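Local structure of DUF6836 domain-containing protein (Clostridium leptum, 4PW1) at residues K72-G77 with F82-A87; Y175-R180 with Y202-L207; D195-N200 with V246-K251. The protein is of unknown function, an orphan protein with a unique fold in which alpha-helices surround a nine-stranded antiparallel beta-sheet. All coordinates share one frame; numbering follows the deposited sequence.

Interaction 1: K72-G77 with F82-A87; sequences KFRYSG and FLKDMA
Phe73 and Leu83 are brought together by two different first torsions. In Phe73, CG lies beside the backbone N and opposite the carbonyl carbon (chi1 -80°), which turns the ring in over the partner strand; in Leu83 the backbone itself places CB over that ring, while CG, opposite the backbone N (chi1 -179°), sends CD1 toward the backbone of Lys72. CE2 of Phe73 lies 3.6 Å from CB of Leu83, and that carbon stands over one face of the ring, offset toward the rim and 19° off the ring normal, a CH-pi contact. CD1 of Leu83 comes to 3.6 Å from N of Lys72.

The backbone is joined at one antiparallel hydrogen-bonded pair: Arg74 N gives a 2.8 Å bond to Phe82 O, and Phe82 N returns one of 2.9 Å to Arg74 O. Phe82 O also takes a CA-H contact from Phe73 and a weak bond from a water. Where the next such pair would fall, this water stands in for the direct bond, donating to Lys72 O at 3.0 Å and accepting from Lys84 N at 2.9 Å. It also sits over the centre of the Arg74 guanidinium. That group passes Lys84 obliquely, with Arg74 NH2 3.5 Å from Lys84 CB, while Lys84 NZ turns to a salt bridge with Asp85 OD2, whose hydrogen bond is weak.

The contact is thus a beta hairpin near one margin of the sheet, splaying apart beyond its paired residues. Phe73 packs on Ile46 and Ala50 of helix 44-58 and on Leu102 of strand 95-103, and Phe82 meets Tyr34 edge-to-face. Strand 39-40 lies on the other side of strand 74-76, with backbone hydrogen bonds of Tyr75 to Gln39 and, just past that strand, of Phe73 to Leu41.

Interaction 2: Y175-R180 with Y202-L207; sequences YMFFMR and YTIWEL
On the helix that presents Ile204 and Trp205 to Phe178, the shortest polar bond runs from Tyr202 OH to Glu206 OE2, 2.7 Å long. The hydroxyl meets the carboxylate oxygen from above the carboxylate plane, 43° out of it, and the bond links two side chains one turn apart on the same helix. Between the helices themselves the contact is entirely apolar.

Phe178 carries most of it. Its CG lies beside the backbone N, opposite the carbonyl carbon (chi1 -65°), and the ring projects across to the facing helix, where two residues receive it differently. CG2 of Ile204 comes to the ring's edge, near its plane, 3.6 Å from Phe178 CE1. Trp205 instead turns the edge of its five-membered ring to a face of Phe178, in a T-shaped pair with centroids 5.7 Å apart and planes at 64°; the nearest side-chain atoms are Phe178 CE2 and Trp205 CD1, at 4.3 Å. The indole NE1 bonds to the carbonyl O of Pro143, a hold that probably steadies the ring in this pose. Phe177 adds a looser touch at its own edge, CE2 lying 4.3 Å from CG2 of Ile204.

The two helices run nearly antiparallel, their local axes 11.3 Å apart, so the backbones stay well separated and the Phe178 ring spans the gap, its CZ reaching Trp205 CA at 4.2 Å. Phe139, of helix 122-141, brings its ring against both Phe178 and Trp205 to complete an aromatic cluster. Toward the sheet, Phe177 packs on Leu236 of strand 233-239, and Ile204 rests on Met234 of that strand and Leu250 of strand 244-251.

Interaction 3: D195-N200 with V246-K251; sequences DYIGDN and VGFSLK
Asn200 starts its contact with Leu250 at CB, which lies 3.8 Å from Leu250 CD2. The next atom, CG, held beside the backbone N (chi1 -71°), is 3.8 Å from that same methyl, and at the tip ND2 and OD1 of Asn200 stand 4.0 Å and 4.1 Å from Leu250 CD2. The methyl thus lies over one face of the amide, whose polar atoms bond elsewhere: OD1 hydrogen-bonds to Tyr252 OH, and ND2 makes a weak bond to Leu107 O. Together these partners should limit the rotation of the buried amide.

A second, looser touch joins Ile197 CD1 to Phe248 CZ, at 4.5 Å. Ile197 is placed by the turn before helix 198-210, where Asp195 OD1 accepts from both Ile197 N and Gly198 N, a pair of capping bonds whose donors come from the same face of the carboxylate. Asp195 OD2 forms a salt bridge with Arg189.

The turn and first residues leading into helix 198-210 pack here on strand 244-251. Ile197 is wedged against Cys181 and Leu184 of helix 173-190 and Phe49 of helix 44-58, while Phe248 leans on Leu107 and Phe110 of strand 106-114 and on Leu236 of strand 233-239.

Interactions 2 and 3 form one continuous core. Their centres are 9 Å apart, helix 198-210 contributes to each, and they touch directly: Phe177 CZ lies 3.6 Å from Phe248 CD1, and Leu250 CD2 is 4.1 Å from Ile204 CG1. Leu250 therefore serves Asn200 in one contact and backs the helix of the other. Interaction 1 belongs to the far part of the same sheet, its centre 16 Å from that of interaction 3 and 25 Å from that of interaction 2, without touching either. Helix 44-58 spans the separation, packing on Phe73 of interaction 1 and on Ile197 of interaction 3. No ligand or active site is known that would tie the three together.

Interaction 1: K72-G77 with F82-A87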
loop_
_atom_site.group_PDB
_atom_site.type_symbol
_atom_site.label_atom_id
_atom_site.label_comp_id
_atom_site.label_asym_id
_atom_site.label_seq_id
_atom_site.Cartn_x
_atom_site.Cartn_y
_atom_site.Cartn_z
ATOM N N LYS B 72 -22.869 8.753 8.029
ATOM C CA LYS B 72 -23.098 7.523 8.762
ATOM C C LYS B 72 -21.807 6.808 9.136
ATOM O O LYS B 72 -21.291 5.914 8.410
ATOM C CB LYS B 72 -24.021 6.628 7.951
ATOM C CG LYS B 72 -25.421 7.222 7.794
ATOM C CD LYS B 72 -26.374 6.178 7.227
ATOM C CE LYS B 72 -26.268 6.124 5.718
ATOM N NZ LYS B 72 -26.933 7.301 5.089
ATOM N N PHE B 73 -21.261 7.217 10.273
ATOM C CA PHE B 73 -20.073 6.577 10.815
ATOM C C PHE B 73 -20.340 5.157 11.254
ATOM O O PHE B 73 -21.461 4.814 11.680
ATOM C CB PHE B 73 -19.463 7.386 11.959
ATOM C CG PHE B 73 -18.621 8.542 11.495
ATOM C CD1 PHE B 73 -19.180 9.773 11.219
ATOM C CD2 PHE B 73 -17.241 8.372 11.275
ATOM C CE1 PHE B 73 -18.387 10.836 10.790
ATOM C CE2 PHE B 73 -16.449 9.423 10.881
ATOM C CZ PHE B 73 -17.026 10.663 10.628
ATOM N N ARG B 74 -19.310 4.319 11.082
ATOM C CA ARG B 74 -19.334 2.926 11.503
ATOM C C ARG B 74 -18.241 2.715 12.517
ATOM O O ARG B 74 -17.099 3.163 12.323
ATOM C CB ARG B 74 -19.176 1.986 10.311
ATOM C CG ARG B 74 -20.325 2.106 9.328
ATOM C CD ARG B 74 -20.445 0.922 8.383
ATOM N NE ARG B 74 -19.336 0.892 7.458
ATOM C CZ ARG B 74 -19.397 1.205 6.165
ATOM N NH1 ARG B 74 -20.534 1.569 5.579
ATOM N NH2 ARG B 74 -18.293 1.133 5.441
ATOM N N TYR B 75 -18.629 2.096 13.628
ATOM C CA TYR B 75 -17.808 1.962 14.806
ATOM C C TYR B 75 -17.118 0.628 14.821
ATOM O O TYR B 75 -17.720 -0.431 14.525
ATOM C CB TYR B 75 -18.712 2.085 16.058
ATOM C CG TYR B 75 -17.998 1.664 17.299
ATOM C CD1 TYR B 75 -17.116 2.523 17.934
ATOM C CD2 TYR B 75 -18.146 0.393 17.807
ATOM C CE1 TYR B 75 -16.420 2.133 19.069
ATOM C CE2 TYR B 75 -17.443 -0.011 18.917
ATOM C CZ TYR B 75 -16.570 0.881 19.543
ATOM O OH TYR B 75 -15.905 0.482 20.657
ATOM N N SER B 76 -15.856 0.673 15.200
ATOM C CA SER B 76 -15.039 -0.528 15.381
ATOM C C SER B 76 -14.654 -0.708 16.823
ATOM O O SER B 76 -14.242 0.246 17.464
ATOM C CB SER B 76 -13.723 -0.370 14.596
ATOM O OG SER B 76 -12.736 -1.290 15.029
ATOM N N GLY B 77 -14.678 -1.962 17.282
ATOM C CA GLY B 77 -14.232 -2.305 18.605
ATOM C C GLY B 77 -12.764 -2.058 18.864
ATOM O O GLY B 77 -12.330 -2.110 19.985
ATOM N N PHE B 82 -15.227 5.062 11.293
ATOM C CA PHE B 82 -14.989 5.220 9.890
ATOM C C PHE B 82 -16.208 5.758 9.177
ATOM O O PHE B 82 -17.310 5.241 9.332
ATOM C CB PHE B 82 -14.691 3.876 9.239
ATOM C CG PHE B 82 -13.449 3.193 9.713
ATOM C CD1 PHE B 82 -12.236 3.419 9.095
ATOM C CD2 PHE B 82 -13.502 2.254 10.745
ATOM C CE1 PHE B 82 -11.115 2.744 9.501
ATOM C CE2 PHE B 82 -12.378 1.557 11.122
ATOM C CZ PHE B 82 -11.183 1.815 10.513
ATOM N N LEU B 83 -15.972 6.738 8.303
ATOM C CA LEU B 83 -16.942 7.152 7.278
ATOM C C LEU B 83 -16.361 6.812 5.937
ATOM O O LEU B 83 -15.387 7.444 5.487
ATOM C CB LEU B 83 -17.139 8.642 7.385
ATOM C CG LEU B 83 -18.134 9.218 6.402
ATOM C CD1 LEU B 83 -19.534 8.793 6.785
ATOM C CD2 LEU B 83 -18.019 10.737 6.409
ATOM N N LYS B 84 -16.914 5.793 5.305
ATOM C CA LYS B 84 -16.360 5.234 4.083
ATOM C C LYS B 84 -17.186 5.612 2.869
ATOM O O LYS B 84 -18.354 5.287 2.780
ATOM C CB LYS B 84 -16.298 3.720 4.148
ATOM C CG LYS B 84 -15.432 3.087 3.038
ATOM C CD LYS B 84 -15.638 1.577 3.068
ATOM C CE LYS B 84 -14.553 0.817 2.346
ATOM N NZ LYS B 84 -14.521 1.186 0.932
ATOM N N ASP B 85 -16.525 6.253 1.904
ATOM C CA ASP B 85 -17.106 6.572 0.606
ATOM C C ASP B 85 -18.493 7.196 0.699
ATOM O O ASP B 85 -19.411 6.786 0.012
ATOM C CB ASP B 85 -17.093 5.336 -0.301
ATOM C CG ASP B 85 -15.698 4.929 -0.716
ATOM O OD1 ASP B 85 -14.770 5.780 -0.767
ATOM O OD2 ASP B 85 -15.526 3.713 -1.024
HETATM N N MSE B 86 -18.636 8.264 1.489
HETATM C CA MSE B 86 -19.848 9.045 1.445
HETATM C C MSE B 86 -19.889 9.826 0.129
HETATM O O MSE B 86 -18.958 10.592 -0.188
HETATM C CB MSE B 86 -19.957 9.996 2.643
HETATM C CG MSE B 86 -21.214 10.796 2.580
HETATM SE SE MSE B 86 -21.321 11.984 4.136
HETATM C CE MSE B 86 -19.871 13.206 3.872
ATOM N N ALA B 87 -20.982 9.659 -0.623
ATOM C CA ALA B 87 -21.146 10.232 -1.951
ATOM C C ALA B 87 -21.838 11.559 -1.843
ATOM O O ALA B 87 -22.898 11.642 -1.254
ATOM C CB ALA B 87 -21.966 9.292 -2.885
HETATM O O HOH W 1 -19.240 4.627 6.682
#

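Interaction 2: Y175-R180 with Y202-L207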
loop_
_atom_site.group_PDB
_atom_site.type_symbol
_atom_site.label_atom_id
_atom_site.label_comp_id
_atom_site.label_asym_id
_atom_site.label_seq_id
_atom_site.Cartn_x
_atom_site.Cartn_y
_atom_site.Cartn_z
ATOM N N TYR B 175 0.522 26.227 3.243
ATOM C CA TYR B 175 -0.171 27.314 3.932
ATOM C C TYR B 175 -1.689 27.152 3.860
ATOM O O TYR B 175 -2.385 27.359 4.861
ATOM C CB TYR B 175 0.222 28.682 3.379
ATOM C CG TYR B 175 1.648 29.109 3.592
ATOM C CD1 TYR B 175 2.430 28.585 4.639
ATOM C CD2 TYR B 175 2.211 30.102 2.794
ATOM C CE1 TYR B 175 3.734 29.025 4.848
ATOM C CE2 TYR B 175 3.515 30.554 2.993
ATOM C CZ TYR B 175 4.280 30.021 4.024
ATOM O OH TYR B 175 5.588 30.442 4.211
HETATM N N MSE B 176 -2.213 26.785 2.685
HETATM C CA MSE B 176 -3.655 26.692 2.516
HETATM C C MSE B 176 -4.208 25.573 3.354
HETATM O O MSE B 176 -5.276 25.713 4.010
HETATM C CB MSE B 176 -4.071 26.414 1.077
HETATM C CG MSE B 176 -3.785 27.632 0.216
HETATM SE SE MSE B 176 -4.427 27.298 -1.636
HETATM C CE MSE B 176 -3.632 25.571 -2.255
ATOM N N PHE B 177 -3.511 24.443 3.337
ATOM C CA PHE B 177 -3.988 23.286 4.094
ATOM C C PHE B 177 -3.922 23.559 5.606
ATOM O O PHE B 177 -4.867 23.300 6.322
ATOM C CB PHE B 177 -3.185 22.052 3.749
ATOM C CG PHE B 177 -3.581 20.838 4.553
ATOM C CD1 PHE B 177 -4.787 20.200 4.320
ATOM C CD2 PHE B 177 -2.764 20.383 5.567
ATOM C CE1 PHE B 177 -5.159 19.105 5.086
ATOM C CE2 PHE B 177 -3.110 19.288 6.325
ATOM C CZ PHE B 177 -4.313 18.648 6.072
ATOM N N PHE B 178 -2.823 24.104 6.099
ATOM C CA PHE B 178 -2.741 24.415 7.545
ATOM C C PHE B 178 -3.776 25.431 7.994
ATOM O O PHE B 178 -4.346 25.316 9.092
ATOM C CB PHE B 178 -1.331 24.876 7.928
ATOM C CG PHE B 178 -0.295 23.809 7.757
ATOM C CD1 PHE B 178 -0.584 22.510 8.046
ATOM C CD2 PHE B 178 0.954 24.106 7.270
ATOM C CE1 PHE B 178 0.357 21.509 7.850
ATOM C CE2 PHE B 178 1.904 23.111 7.113
ATOM C CZ PHE B 178 1.606 21.827 7.413
HETATM N N MSE B 179 -4.038 26.413 7.151
HETATM C CA MSE B 179 -5.027 27.460 7.488
HETATM C C MSE B 179 -6.399 26.834 7.563
HETATM O O MSE B 179 -7.170 27.145 8.459
HETATM C CB MSE B 179 -5.088 28.551 6.423
HETATM C CG MSE B 179 -3.956 29.568 6.571
HETATM SE SE MSE B 179 -3.803 30.701 4.941
HETATM C CE MSE B 179 -5.766 30.878 4.655
ATOM N N ARG B 180 -6.721 25.932 6.631
ATOM C CA ARG B 180 -8.013 25.222 6.717
ATOM C C ARG B 180 -8.127 24.382 7.989
ATOM O O ARG B 180 -9.169 24.412 8.691
ATOM C CB ARG B 180 -8.281 24.364 5.482
ATOM C CG ARG B 180 -8.581 25.187 4.244
ATOM C CD ARG B 180 -8.647 24.277 3.031
ATOM N NE ARG B 180 -8.996 24.988 1.805
ATOM C CZ ARG B 180 -10.226 25.322 1.434
ATOM N NH1 ARG B 180 -11.285 25.044 2.185
ATOM N NH2 ARG B 180 -10.397 25.973 0.294
ATOM N N TYR B 202 -0.339 20.815 15.926
ATOM C CA TYR B 202 1.097 20.955 16.123
ATOM C C TYR B 202 1.835 19.764 15.451
ATOM O O TYR B 202 2.829 19.943 14.762
ATOM C CB TYR B 202 1.471 21.065 17.611
ATOM C CG TYR B 202 2.958 21.141 17.762
ATOM C CD1 TYR B 202 3.620 22.349 17.633
ATOM C CD2 TYR B 202 3.714 19.989 17.932
ATOM C CE1 TYR B 202 5.004 22.413 17.675
ATOM C CE2 TYR B 202 5.101 20.033 17.960
ATOM C CZ TYR B 202 5.733 21.246 17.829
ATOM O OH TYR B 202 7.093 21.329 17.887
ATOM N N THR B 203 1.362 18.545 15.671
ATOM C CA THR B 203 2.068 17.382 15.135
ATOM C C THR B 203 2.132 17.436 13.603
ATOM O O THR B 203 3.157 17.157 13.004
ATOM C CB THR B 203 1.377 16.083 15.558
ATOM O OG1 THR B 203 1.426 15.990 16.966
ATOM C CG2 THR B 203 2.064 14.838 14.967
ATOM N N ILE B 204 1.042 17.833 12.982
ATOM C CA ILE B 204 1.004 17.906 11.533
ATOM C C ILE B 204 2.023 18.932 11.029
ATOM O O ILE B 204 2.819 18.663 10.111
ATOM C CB ILE B 204 -0.442 18.241 11.055
ATOM C CG1 ILE B 204 -1.381 17.068 11.372
ATOM C CG2 ILE B 204 -0.467 18.511 9.581
ATOM C CD1 ILE B 204 -2.853 17.447 11.295
ATOM N N TRP B 205 2.010 20.109 11.649
ATOM C CA TRP B 205 2.935 21.149 11.286
ATOM C C TRP B 205 4.374 20.723 11.486
ATOM O O TRP B 205 5.228 20.922 10.597
ATOM C CB TRP B 205 2.581 22.373 12.126
ATOM C CG TRP B 205 3.378 23.568 11.952
ATOM C CD1 TRP B 205 3.215 24.540 10.999
ATOM C CD2 TRP B 205 4.480 23.963 12.752
ATOM N NE1 TRP B 205 4.138 25.548 11.197
ATOM C CE2 TRP B 205 4.930 25.210 12.261
ATOM C CE3 TRP B 205 5.106 23.424 13.883
ATOM C CZ2 TRP B 205 5.967 25.913 12.879
ATOM C CZ3 TRP B 205 6.184 24.099 14.448
ATOM C CH2 TRP B 205 6.595 25.327 13.949
ATOM N N GLU B 206 4.659 20.150 12.656
ATOM C CA GLU B 206 6.010 19.754 12.992
ATOM C C GLU B 206 6.554 18.653 12.043
ATOM O O GLU B 206 7.733 18.660 11.686
ATOM C CB GLU B 206 6.108 19.263 14.433
ATOM C CG GLU B 206 7.531 18.977 14.889
ATOM C CD GLU B 206 7.575 18.292 16.232
ATOM O OE1 GLU B 206 7.117 17.140 16.233
ATOM O OE2 GLU B 206 8.021 18.886 17.278
ATOM N N LEU B 207 5.715 17.709 11.658
ATOM C CA LEU B 207 6.172 16.708 10.717
ATOM C C LEU B 207 6.592 17.305 9.393
ATOM O O LEU B 207 7.682 16.973 8.867
ATOM C CB LEU B 207 5.094 15.706 10.433
ATOM C CG LEU B 207 4.960 14.684 11.535
ATOM C CD1 LEU B 207 3.636 13.965 11.333
ATOM C CD2 LEU B 207 6.154 13.749 11.546
#

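Interaction 3: D195-N200 with V246-K251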
loop_
_atom_site.group_PDB
_atom_site.type_symbol
_atom_site.label_atom_id
_atom_site.label_comp_id
_atom_site.label_asym_id
_atom_site.label_seq_id
_atom_site.Cartn_x
_atom_site.Cartn_y
_atom_site.Cartn_z
ATOM N N ASP B 195 -13.678 19.393 19.451
ATOM C CA ASP B 195 -12.706 19.768 18.455
ATOM C C ASP B 195 -11.788 18.560 18.273
ATOM O O ASP B 195 -10.864 18.348 19.050
ATOM C CB ASP B 195 -11.895 20.989 18.868
ATOM C CG ASP B 195 -10.717 21.245 17.941
ATOM O OD1 ASP B 195 -10.643 20.578 16.859
ATOM O OD2 ASP B 195 -9.849 22.095 18.277
ATOM N N TYR B 196 -12.059 17.755 17.259
ATOM C CA TYR B 196 -11.246 16.537 17.041
ATOM C C TYR B 196 -10.000 16.759 16.187
ATOM O O TYR B 196 -9.284 15.788 15.896
ATOM C CB TYR B 196 -12.093 15.441 16.369
ATOM C CG TYR B 196 -13.177 14.943 17.283
ATOM C CD1 TYR B 196 -12.879 14.205 18.440
ATOM C CD2 TYR B 196 -14.490 15.269 17.044
ATOM C CE1 TYR B 196 -13.895 13.783 19.301
ATOM C CE2 TYR B 196 -15.503 14.858 17.882
ATOM C CZ TYR B 196 -15.205 14.133 19.011
ATOM O OH TYR B 196 -16.251 13.763 19.795
ATOM N N ILE B 197 -9.695 17.996 15.793
ATOM C CA ILE B 197 -8.457 18.262 15.047
ATOM C C ILE B 197 -7.387 19.091 15.804
ATOM O O ILE B 197 -6.188 18.971 15.531
ATOM C CB ILE B 197 -8.742 18.883 13.648
ATOM C CG1 ILE B 197 -7.471 18.710 12.791
ATOM C CG2 ILE B 197 -9.206 20.354 13.727
ATOM C CD1 ILE B 197 -7.666 18.871 11.305
ATOM N N GLY B 198 -7.819 19.921 16.757
ATOM C CA GLY B 198 -6.913 20.903 17.448
ATOM C C GLY B 198 -5.714 20.287 18.107
ATOM O O GLY B 198 -4.581 20.795 17.988
ATOM N N ASP B 199 -5.934 19.134 18.727
ATOM C CA ASP B 199 -4.843 18.405 19.380
ATOM C C ASP B 199 -3.816 17.863 18.404
ATOM O O ASP B 199 -2.689 17.530 18.827
ATOM C CB ASP B 199 -5.374 17.249 20.252
ATOM C CG ASP B 199 -6.060 17.721 21.523
ATOM O OD1 ASP B 199 -6.053 18.905 21.778
ATOM O OD2 ASP B 199 -6.627 16.898 22.268
ATOM N N ASN B 200 -4.184 17.727 17.117
ATOM C CA ASN B 200 -3.268 17.202 16.099
ATOM C C ASN B 200 -2.498 18.243 15.268
ATOM O O ASN B 200 -1.585 17.884 14.499
ATOM C CB ASN B 200 -4.044 16.240 15.174
ATOM C CG ASN B 200 -4.408 14.947 15.862
ATOM O OD1 ASN B 200 -3.809 14.585 16.891
ATOM N ND2 ASN B 200 -5.402 14.231 15.294
ATOM N N VAL B 246 -5.999 17.518 -0.767
ATOM C CA VAL B 246 -7.395 17.138 -0.647
ATOM C C VAL B 246 -7.639 16.152 0.483
ATOM O O VAL B 246 -8.743 15.680 0.671
ATOM C CB VAL B 246 -7.967 16.607 -1.977
ATOM C CG1 VAL B 246 -7.919 17.702 -3.032
ATOM C CG2 VAL B 246 -7.191 15.385 -2.436
ATOM N N GLY B 247 -6.605 15.835 1.230
ATOM C CA GLY B 247 -6.721 14.928 2.347
ATOM C C GLY B 247 -5.438 14.692 3.080
ATOM O O GLY B 247 -4.384 15.184 2.682
ATOM N N PHE B 248 -5.526 13.917 4.156
ATOM C CA PHE B 248 -4.393 13.506 4.912
ATOM C C PHE B 248 -4.689 12.267 5.726
ATOM O O PHE B 248 -5.833 11.915 5.937
ATOM C CB PHE B 248 -3.899 14.604 5.879
ATOM C CG PHE B 248 -4.772 14.770 7.097
ATOM C CD1 PHE B 248 -5.914 15.546 7.047
ATOM C CD2 PHE B 248 -4.451 14.144 8.300
ATOM C CE1 PHE B 248 -6.730 15.682 8.172
ATOM C CE2 PHE B 248 -5.278 14.262 9.418
ATOM C CZ PHE B 248 -6.426 15.037 9.343
ATOM N N SER B 249 -3.615 11.629 6.186
ATOM C CA SER B 249 -3.647 10.495 7.091
ATOM C C SER B 249 -2.565 10.777 8.097
ATOM O O SER B 249 -1.423 11.053 7.707
ATOM C CB SER B 249 -3.283 9.187 6.368
ATOM O OG SER B 249 -3.050 8.136 7.315
ATOM N N LEU B 250 -2.895 10.679 9.375
ATOM C CA LEU B 250 -1.921 10.886 10.451
ATOM C C LEU B 250 -1.934 9.712 11.408
ATOM O O LEU B 250 -2.987 9.327 11.911
ATOM C CB LEU B 250 -2.259 12.172 11.231
ATOM C CG LEU B 250 -1.444 12.393 12.514
ATOM C CD1 LEU B 250 -0.003 12.604 12.154
ATOM C CD2 LEU B 250 -1.989 13.569 13.321
ATOM N N LYS B 251 -0.776 9.098 11.603
ATOM C CA LYS B 251 -0.641 7.988 12.533
ATOM C C LYS B 251 0.421 8.319 13.586
ATOM O O LYS B 251 1.599 8.430 13.258
ATOM C CB LYS B 251 -0.206 6.728 11.802
ATOM C CG LYS B 251 -0.045 5.542 12.731
ATOM C CD LYS B 251 0.465 4.325 11.960
ATOM C CE LYS B 251 0.576 3.146 12.879
ATOM N NZ LYS B 251 0.538 1.931 12.049
#